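PDB 7K4O: carboxylic ester hydrolase, which hydrolyses ester bonds in tannins as a fungal serine esterase of the tannase family, probably releasing gallic acid from its substrates. Local coordinates for residues Trp90-Ile100 against Met149-Ser159; Asp132-Leu142 against Glu355-Thr366. All coordinates share one frame; numbering follows the deposited sequence.

Contact 1: Trp90-Ile100 against Met149-Ser159. With GDE (3,4,5-trihydroxybenzoic acid), chain J.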
# COMPACT_ATOMS: atom_id res chain seq x y z
N TRP A 90 1.57 20.39 5.79
CA TRP A 90 2.58 19.72 4.93
C TRP A 90 2.01 18.34 4.59
O TRP A 90 1.52 17.66 5.50
CB TRP A 90 3.93 19.61 5.66
CG TRP A 90 4.86 18.66 4.97
CD1 TRP A 90 5.06 17.35 5.27
CD2 TRP A 90 5.66 18.93 3.80
NE1 TRP A 90 5.97 16.78 4.37
CE2 TRP A 90 6.32 17.72 3.45
CE3 TRP A 90 5.87 20.05 3.00
CZ2 TRP A 90 7.18 17.62 2.37
CZ3 TRP A 90 6.69 19.95 1.89
CH2 TRP A 90 7.32 18.74 1.56
N LEU A 91 2.14 17.91 3.35
CA LEU A 91 1.83 16.53 2.95
C LEU A 91 3.05 15.92 2.24
O LEU A 91 3.42 16.38 1.13
CB LEU A 91 0.62 16.48 2.02
CG LEU A 91 0.26 15.06 1.60
CD1 LEU A 91 -0.23 14.26 2.76
CD2 LEU A 91 -0.79 15.05 0.46
N SER A 92 3.59 14.86 2.84
CA SER A 92 4.52 13.95 2.14
C SER A 92 3.70 12.95 1.32
O SER A 92 2.71 12.46 1.78
CB SER A 92 5.43 13.21 3.15
OG SER A 92 6.44 14.04 3.66
N THR A 93 4.21 12.58 0.14
CA THR A 93 3.61 11.59 -0.77
C THR A 93 4.72 10.64 -1.21
O THR A 93 5.90 11.00 -1.13
CB THR A 93 2.94 12.24 -2.00
OG1 THR A 93 3.97 12.79 -2.82
CG2 THR A 93 1.95 13.31 -1.59
N GLY A 94 4.29 9.48 -1.64
CA GLY A 94 5.19 8.35 -1.92
C GLY A 94 4.86 7.61 -3.20
O GLY A 94 4.16 8.14 -4.10
N GLY A 95 5.38 6.38 -3.27
CA GLY A 95 5.55 5.68 -4.55
C GLY A 95 4.59 4.51 -4.78
O GLY A 95 3.46 4.46 -4.27
N GLY A 96 5.09 3.55 -5.54
CA GLY A 96 4.31 2.43 -6.11
C GLY A 96 5.28 1.56 -6.91
O GLY A 96 6.15 2.12 -7.60
N GLY A 97 5.16 0.25 -6.74
CA GLY A 97 6.14 -0.66 -7.37
C GLY A 97 7.50 -0.40 -6.76
O GLY A 97 7.61 -0.37 -5.52
N TYR A 98 8.52 -0.22 -7.59
CA TYR A 98 9.86 0.16 -7.10
C TYR A 98 10.09 1.66 -7.25
O TYR A 98 11.21 2.09 -7.08
CB TYR A 98 10.95 -0.68 -7.79
CG TYR A 98 11.12 -2.05 -7.20
CD1 TYR A 98 10.30 -3.11 -7.58
CD2 TYR A 98 12.03 -2.28 -6.18
CE1 TYR A 98 10.40 -4.37 -7.00
CE2 TYR A 98 12.15 -3.53 -5.59
CZ TYR A 98 11.36 -4.59 -6.01
OH TYR A 98 11.48 -5.82 -5.40
N ALA A 99 9.04 2.43 -7.52
CA ALA A 99 9.10 3.91 -7.55
C ALA A 99 8.85 4.45 -6.15
O ALA A 99 8.10 3.85 -5.39
CB ALA A 99 8.08 4.51 -8.51
N ILE A 100 9.52 5.55 -5.85
CA ILE A 100 9.41 6.21 -4.52
C ILE A 100 8.53 7.46 -4.65
O ILE A 100 8.22 8.09 -3.59
CB ILE A 100 10.80 6.55 -3.98
CG1 ILE A 100 10.74 6.82 -2.48
CG2 ILE A 100 11.47 7.67 -4.77
CD1 ILE A 100 12.11 6.90 -1.83
N MET A 149 18.13 4.76 1.00
CA MET A 149 17.26 5.86 0.54
C MET A 149 15.84 5.33 0.23
O MET A 149 14.85 5.92 0.71
CB MET A 149 17.87 6.50 -0.69
CG MET A 149 19.03 7.42 -0.38
SD MET A 149 18.51 8.92 0.56
CE MET A 149 17.96 9.91 -0.83
N PHE A 150 15.70 4.22 -0.47
CA PHE A 150 14.38 3.62 -0.75
C PHE A 150 13.71 3.16 0.53
O PHE A 150 12.50 3.39 0.74
CB PHE A 150 14.54 2.46 -1.73
CG PHE A 150 13.28 1.83 -2.25
CD1 PHE A 150 12.28 2.58 -2.86
CD2 PHE A 150 13.09 0.46 -2.16
CE1 PHE A 150 11.15 1.97 -3.37
CE2 PHE A 150 11.92 -0.14 -2.63
CZ PHE A 150 10.99 0.60 -3.29
N ALA A 151 14.46 2.50 1.42
CA ALA A 151 13.94 1.92 2.66
C ALA A 151 13.29 3.00 3.52
O ALA A 151 12.17 2.74 3.97
CB ALA A 151 15.02 1.20 3.44
N TYR A 152 14.02 4.06 3.84
CA TYR A 152 13.51 5.07 4.79
C TYR A 152 14.23 6.40 4.72
O TYR A 152 13.68 7.38 5.25
CB TYR A 152 13.55 4.52 6.22
CG TYR A 152 14.92 4.33 6.82
CD1 TYR A 152 15.59 5.38 7.42
CD2 TYR A 152 15.56 3.08 6.78
CE1 TYR A 152 16.85 5.19 7.99
CE2 TYR A 152 16.80 2.88 7.37
CZ TYR A 152 17.44 3.94 7.97
OH TYR A 152 18.69 3.76 8.54
N LYS A 153 15.42 6.49 4.16
CA LYS A 153 16.19 7.73 4.38
C LYS A 153 15.64 8.85 3.50
O LYS A 153 15.68 10.04 3.93
CB LYS A 153 17.69 7.48 4.13
CG LYS A 153 18.58 8.64 4.51
CD LYS A 153 20.08 8.22 4.66
CE LYS A 153 20.69 7.77 3.34
NZ LYS A 153 22.16 7.61 3.46
N ALA A 154 15.24 8.58 2.28
CA ALA A 154 14.76 9.63 1.34
C ALA A 154 13.52 10.33 1.92
O ALA A 154 13.41 11.59 1.83
CB ALA A 154 14.42 9.03 -0.02
N HIS A 155 12.62 9.59 2.53
CA HIS A 155 11.40 10.22 3.09
C HIS A 155 11.71 11.05 4.33
O HIS A 155 11.11 12.14 4.53
CB HIS A 155 10.33 9.19 3.37
CG HIS A 155 9.46 8.95 2.20
ND1 HIS A 155 8.59 9.95 1.72
CD2 HIS A 155 9.38 7.90 1.37
CE1 HIS A 155 8.00 9.48 0.64
NE2 HIS A 155 8.43 8.21 0.41
N ARG A 156 12.66 10.62 5.14
CA ARG A 156 13.12 11.43 6.29
C ARG A 156 13.64 12.78 5.80
O ARG A 156 13.28 13.84 6.38
CB ARG A 156 14.16 10.62 7.05
CG ARG A 156 14.77 11.34 8.23
CD ARG A 156 13.73 11.83 9.16
NE ARG A 156 14.40 12.26 10.40
CZ ARG A 156 13.74 12.89 11.38
NH1 ARG A 156 12.43 13.09 11.32
NH2 ARG A 156 14.40 13.25 12.46
N GLU A 157 14.51 12.76 4.77
CA GLU A 157 15.13 13.98 4.22
C GLU A 157 14.05 14.89 3.61
O GLU A 157 14.10 16.11 3.82
CB GLU A 157 16.20 13.58 3.23
CG GLU A 157 17.43 12.96 3.88
CD GLU A 157 18.42 12.24 2.96
OE1 GLU A 157 18.22 12.25 1.72
OE2 GLU A 157 19.41 11.70 3.52
N LEU A 158 13.14 14.30 2.84
CA LEU A 158 12.04 15.06 2.21
C LEU A 158 11.25 15.79 3.30
O LEU A 158 10.95 16.99 3.13
CB LEU A 158 11.15 14.15 1.37
CG LEU A 158 9.79 14.73 0.90
CD1 LEU A 158 9.94 16.00 0.10
CD2 LEU A 158 8.99 13.67 0.19
N SER A 159 10.85 15.10 4.36
CA SER A 159 10.06 15.78 5.41
C SER A 159 10.88 16.87 6.06
O SER A 159 10.35 18.01 6.27
CB SER A 159 9.55 14.80 6.42
OG SER A 159 8.60 13.94 5.83
OAA GDE J . 3.29 -0.62 -5.00
OAB GDE J . 1.78 -1.75 -6.15
OAC GDE J . 6.47 -4.33 -3.40
OAD GDE J . 2.35 -6.53 -4.42
OAE GDE J . 4.86 -6.64 -3.51
CAF GDE J . 4.63 -3.02 -4.38
CAG GDE J . 2.53 -4.14 -4.90
CAH GDE J . 2.77 -1.71 -5.38
CAI GDE J . 5.16 -4.24 -3.92
CAJ GDE J . 3.07 -5.38 -4.47
CAK GDE J . 3.35 -3.03 -4.90
CAL GDE J . 4.35 -5.40 -3.97
O HOH W 1 8.40 12.19 3.44
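Ile100 and Phe150 lead the apolar packing of the glycine-rich loop on helix 149-159. Ile100 has CG1 anti to its backbone N (chi1 -163°) and an extended chain beyond, which carries CD1 down onto the helix, 3.6 Å from Ala154 CB; the small alanine lets the isoleucine come this close. The Phe150 side chain runs about at right angles to that of Tyr98, CE2 4.1 Å from Tyr98 CD2, while Ile100 CB and the carbonyl oxygens of Gly97 and Ala99 lie at the edge of the Phe150 ring. At the strand end, Leu158 CD1 meets the edge of the Trp90 indole, 3.9 Å from CZ2.

The polar groups lie between strand and helix, toward the strand end. Trp90 NE1 donates to Ser92 OG (2.9 Å), and a water joins that hydroxyl to both His155 ND1 and His155 O. The imidazole edge faces the strand, with CE1 3.1 Å from Thr93 O in the ring plane; its NE2 is bonded to Glu191, so both ring nitrogens have partners and the ring's rotation is fixed.

Gly96-Ala99 forms a type II' turn, closed by bonds in both directions between Gly96 and Ala99. Gly97, with positive phi, gives its N-H almost straight to a carboxylate oxygen of gallic acid, OAA (2.7 Å, 170°), an arrangement consistent with the oxyanion hole of an alpha/beta hydrolase.

Contact 2: Asp132-Leu142 against Glu355-Thr366; sequences DTAMLLANGTL and EYIALLVDKNGT. With NAG (2-acetamido-2-deoxy-beta-D-glucopyranose), chain E; NAG (2-acetamido-2-deoxy-beta-D-glucopyranose), chain H.
Leu136 and Leu359 meet in the apolar patch that joins loop 132-142 to the end of helix 355-361. Leu136 CG lies 4.0 Å from Leu359 CD1, and both its methyls lie against the Lys363 carbonyl oxygen, CD1 at 3.5 Å. Met135 crosses Leu359 and Leu360 at about a right angle; its chain, bent at chi2 and chi3, sets CG 4.0 Å from Leu360 CD2. In one of its two conformers, Leu142 CD1 rests on the same Leu360 methyl and on the aliphatic part of Lys363. The long lysine chain thus packs with its carbons, while its ammonium turns back to Leu360 O and forms a salt bridge with Glu389. Leu359 O, buried among the leucines, has no polar partner.

The backbone supplies one bond across: Gly140 N donates to Lys363 O (2.8 Å, 170°), approaching from above the carbonyl plane. Glycine adopts the positive phi of Gly140 without strain, in the type II turn 138-141, beside a classic bulge in which Leu137 and Ala138 both face Thr141; Lys363 takes a left-handed conformation (phi 59°) where the chain leaves the helix.

The carboxylates of Asp132 and Glu355 are nearly coplanar, their planes 20° apart, with Asp132 OD2 2.5 Å from Glu355 OE2. One of the two acids is probably protonated and donates to the other, and Gln351 bonds the other Glu355 oxygen, OE1.

At the outer rim the amides of Asn139 and Asn364 each carry an N-linked N-acetylglucosamine through ND2. The two glycosylated asparagines are neighbours, Asn139 OD1 3.3 Å from Asn364 CA.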
# COMPACT_ATOMS: atom_id res chain seq x y z
N ASP A 132 14.73 0.12 -8.51
CA ASP A 132 15.27 -1.14 -9.11
C ASP A 132 16.35 -0.83 -10.13
O ASP A 132 17.42 -1.51 -10.03
CB ASP A 132 14.18 -2.04 -9.60
CG ASP A 132 13.19 -1.47 -10.60
OD1 ASP A 132 13.21 -0.26 -10.83
OD2 ASP A 132 12.33 -2.28 -11.02
N THR A 133 16.23 0.25 -10.90
CA THR A 133 17.27 0.61 -11.90
C THR A 133 18.53 1.14 -11.22
O THR A 133 19.59 1.07 -11.84
CB THR A 133 16.72 1.57 -12.95
OG1 THR A 133 16.60 2.89 -12.39
CG2 THR A 133 15.37 1.08 -13.43
N ALA A 134 18.48 1.55 -9.96
CA ALA A 134 19.62 2.12 -9.24
C ALA A 134 20.17 1.16 -8.16
O ALA A 134 21.10 1.57 -7.46
CB ALA A 134 19.17 3.45 -8.63
N MET A 135 19.60 -0.02 -8.02
CA MET A 135 19.87 -0.86 -6.83
C MET A 135 21.22 -1.57 -6.94
O MET A 135 21.74 -1.92 -5.86
CB MET A 135 18.74 -1.87 -6.63
CG MET A 135 18.70 -2.57 -5.32
SD MET A 135 18.48 -1.48 -3.88
CE MET A 135 16.73 -1.14 -4.09
N LEU A 136 21.76 -1.80 -8.14
CA LEU A 136 22.97 -2.63 -8.29
C LEU A 136 24.11 -1.79 -8.84
O LEU A 136 23.97 -1.13 -9.88
CB LEU A 136 22.73 -3.83 -9.19
CG LEU A 136 21.64 -4.79 -8.77
CD1 LEU A 136 21.47 -5.87 -9.83
CD2 LEU A 136 21.85 -5.38 -7.40
N LEU A 137 25.25 -1.83 -8.17
CA LEU A 137 26.51 -1.27 -8.71
C LEU A 137 27.12 -2.19 -9.79
O LEU A 137 27.83 -1.67 -10.68
CB LEU A 137 27.51 -1.02 -7.60
CG LEU A 137 27.12 0.01 -6.54
CD1 LEU A 137 28.17 0.09 -5.46
CD2 LEU A 137 26.92 1.40 -7.20
N ALA A 138 26.90 -3.48 -9.68
CA ALA A 138 27.40 -4.54 -10.58
C ALA A 138 26.59 -5.77 -10.26
O ALA A 138 25.88 -5.80 -9.25
CB ALA A 138 28.89 -4.80 -10.38
N ASN A 139 26.71 -6.80 -11.07
CA ASN A 139 26.09 -8.08 -10.76
C ASN A 139 26.80 -8.64 -9.53
O ASN A 139 28.04 -8.78 -9.57
CB ASN A 139 26.13 -9.04 -11.94
CG ASN A 139 25.18 -8.60 -13.04
OD1 ASN A 139 24.03 -8.20 -12.78
ND2 ASN A 139 25.68 -8.61 -14.26
N GLY A 140 26.02 -8.84 -8.47
CA GLY A 140 26.49 -9.28 -7.15
C GLY A 140 26.75 -8.16 -6.18
O GLY A 140 27.07 -8.50 -5.05
N THR A 141 26.63 -6.90 -6.57
CA THR A 141 27.02 -5.78 -5.67
C THR A 141 25.85 -4.80 -5.52
O THR A 141 25.55 -4.09 -6.46
CB THR A 141 28.24 -5.05 -6.22
OG1 THR A 141 29.28 -5.99 -6.51
CG2 THR A 141 28.78 -4.03 -5.26
N LEU A 142 25.20 -4.87 -4.37
CA LEU A 142 24.18 -3.82 -4.06
C LEU A 142 24.74 -2.36 -3.83
O LEU A 142 25.89 -2.05 -3.32
CB LEU A 142 23.50 -4.28 -2.77
CG LEU A 142 22.01 -4.02 -2.67
CD1 LEU A 142 21.24 -4.96 -3.56
CD2 LEU A 142 21.55 -4.17 -1.23
N GLU A 355 11.26 -10.46 -9.46
CA GLU A 355 12.15 -9.30 -9.34
C GLU A 355 12.80 -9.31 -7.95
O GLU A 355 14.00 -8.92 -7.84
CB GLU A 355 11.42 -7.99 -9.58
CG GLU A 355 12.32 -6.77 -9.35
CD GLU A 355 11.92 -5.50 -10.04
OE1 GLU A 355 10.77 -5.42 -10.53
OE2 GLU A 355 12.77 -4.60 -10.13
N TYR A 356 12.08 -9.58 -6.88
CA TYR A 356 12.66 -9.62 -5.52
C TYR A 356 13.85 -10.61 -5.51
O TYR A 356 14.96 -10.24 -5.08
CB TYR A 356 11.65 -9.96 -4.45
CG TYR A 356 12.30 -10.25 -3.12
CD1 TYR A 356 13.06 -9.29 -2.50
CD2 TYR A 356 12.19 -11.47 -2.48
CE1 TYR A 356 13.72 -9.55 -1.30
CE2 TYR A 356 12.77 -11.71 -1.25
CZ TYR A 356 13.55 -10.74 -0.64
OH TYR A 356 14.20 -10.99 0.53
N ILE A 357 13.62 -11.82 -5.98
CA ILE A 357 14.72 -12.84 -5.96
C ILE A 357 15.89 -12.36 -6.81
O ILE A 357 17.05 -12.40 -6.34
CB ILE A 357 14.21 -14.23 -6.35
CG1 ILE A 357 13.09 -14.70 -5.43
CG2 ILE A 357 15.38 -15.22 -6.42
CD1 ILE A 357 13.35 -14.61 -3.94
N ALA A 358 15.63 -11.92 -8.04
CA ALA A 358 16.72 -11.53 -8.96
C ALA A 358 17.48 -10.31 -8.42
O ALA A 358 18.72 -10.24 -8.53
CB ALA A 358 16.19 -11.28 -10.34
N LEU A 359 16.77 -9.28 -7.91
CA LEU A 359 17.37 -7.97 -7.58
C LEU A 359 17.99 -7.98 -6.17
O LEU A 359 19.05 -7.40 -6.01
CB LEU A 359 16.28 -6.89 -7.63
CG LEU A 359 16.80 -5.47 -7.48
CD1 LEU A 359 17.63 -5.05 -8.67
CD2 LEU A 359 15.61 -4.56 -7.22
N LEU A 360 17.29 -8.49 -5.17
CA LEU A 360 17.66 -8.27 -3.77
C LEU A 360 18.16 -9.55 -3.10
O LEU A 360 18.70 -9.46 -2.01
CB LEU A 360 16.49 -7.64 -3.04
CG LEU A 360 16.25 -6.17 -3.39
CD1 LEU A 360 14.86 -5.79 -2.95
CD2 LEU A 360 17.30 -5.30 -2.73
N VAL A 361 17.99 -10.71 -3.71
CA VAL A 361 18.56 -11.97 -3.18
C VAL A 361 19.79 -12.32 -4.03
O VAL A 361 20.92 -12.30 -3.50
CB VAL A 361 17.51 -13.08 -3.14
CG1 VAL A 361 18.17 -14.38 -2.64
CG2 VAL A 361 16.32 -12.70 -2.26
N ASP A 362 19.60 -12.53 -5.32
CA ASP A 362 20.71 -12.89 -6.25
C ASP A 362 21.54 -11.67 -6.63
O ASP A 362 22.73 -11.79 -7.04
CB ASP A 362 20.15 -13.55 -7.50
CG ASP A 362 19.46 -14.90 -7.24
OD1 ASP A 362 19.58 -15.45 -6.14
OD2 ASP A 362 18.74 -15.34 -8.15
N LYS A 363 20.93 -10.48 -6.59
CA LYS A 363 21.61 -9.20 -6.89
C LYS A 363 22.21 -9.20 -8.30
O LYS A 363 23.27 -8.60 -8.53
CB LYS A 363 22.62 -8.88 -5.80
CG LYS A 363 22.02 -8.80 -4.40
CD LYS A 363 23.06 -8.73 -3.31
CE LYS A 363 22.56 -8.65 -1.89
NZ LYS A 363 21.80 -9.85 -1.42
N ASN A 364 21.47 -9.74 -9.26
CA ASN A 364 22.01 -9.75 -10.64
C ASN A 364 20.95 -9.67 -11.72
O ASN A 364 21.26 -10.14 -12.83
CB ASN A 364 22.87 -10.99 -10.85
CG ASN A 364 22.15 -12.30 -10.67
OD1 ASN A 364 20.91 -12.33 -10.58
ND2 ASN A 364 22.91 -13.40 -10.65
N GLY A 365 19.79 -9.10 -11.46
CA GLY A 365 18.78 -8.87 -12.50
C GLY A 365 17.50 -8.36 -11.91
O GLY A 365 17.43 -8.13 -10.69
N THR A 366 16.49 -8.21 -12.77
CA THR A 366 15.14 -7.76 -12.36
C THR A 366 14.10 -8.80 -12.77
O THR A 366 12.93 -8.62 -12.48
CB THR A 366 14.84 -6.36 -12.90
OG1 THR A 366 15.06 -6.40 -14.31
CG2 THR A 366 15.71 -5.30 -12.25
C1 NAG E . 22.47 -14.74 -10.50
C2 NAG E . 23.13 -15.76 -11.49
C3 NAG E . 22.72 -17.16 -11.17
C4 NAG E . 23.14 -17.45 -9.71
C5 NAG E . 22.50 -16.40 -8.80
C6 NAG E . 23.05 -16.56 -7.38
C7 NAG E . 23.54 -14.74 -13.69
C8 NAG E . 22.92 -14.44 -15.02
N2 NAG E . 22.75 -15.37 -12.84
O3 NAG E . 23.49 -17.89 -12.13
O4 NAG E . 22.57 -18.68 -9.24
O5 NAG E . 22.85 -15.13 -9.22
O6 NAG E . 24.34 -15.93 -7.22
O7 NAG E . 24.69 -14.47 -13.46
C1 NAG H . 24.90 -8.33 -15.47
C2 NAG H . 25.62 -7.65 -16.61
C3 NAG H . 24.74 -7.55 -17.84
C4 NAG H . 24.36 -8.99 -18.17
C5 NAG H . 23.64 -9.61 -16.96
C6 NAG H . 23.08 -11.02 -17.16
C7 NAG H . 25.22 -5.38 -15.72
C8 NAG H . 25.60 -4.62 -14.46
N2 NAG H . 26.00 -6.42 -15.96
O3 NAG H . 25.42 -6.82 -18.84
O4 NAG H . 23.33 -9.04 -19.12
O5 NAG H . 24.55 -9.64 -15.88
O6 NAG H . 24.06 -11.84 -17.81
O7 NAG H . 24.24 -5.15 -16.41

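Contact 1 is buried, joining strand 89-93 of the central sheet to helix 144-169, whereas contact 2 lies farther out, between a loop and the end of helix 351-361. Their centres are about 20 Å apart. Strand 141-142 runs on into helix 144-169, and Tyr98, from contact 1, links the two contacts: its ring packs on Glu355 and Leu359, and its CB lies against Asp132. The chemistry follows the place. Contact 1 mixes aromatic and apolar packing with a bridging water and a backbone N-H that binds the ligand. Contact 2 combines a leucine and methionine patch with paired acids on its inner side and two glycans at its outer rim.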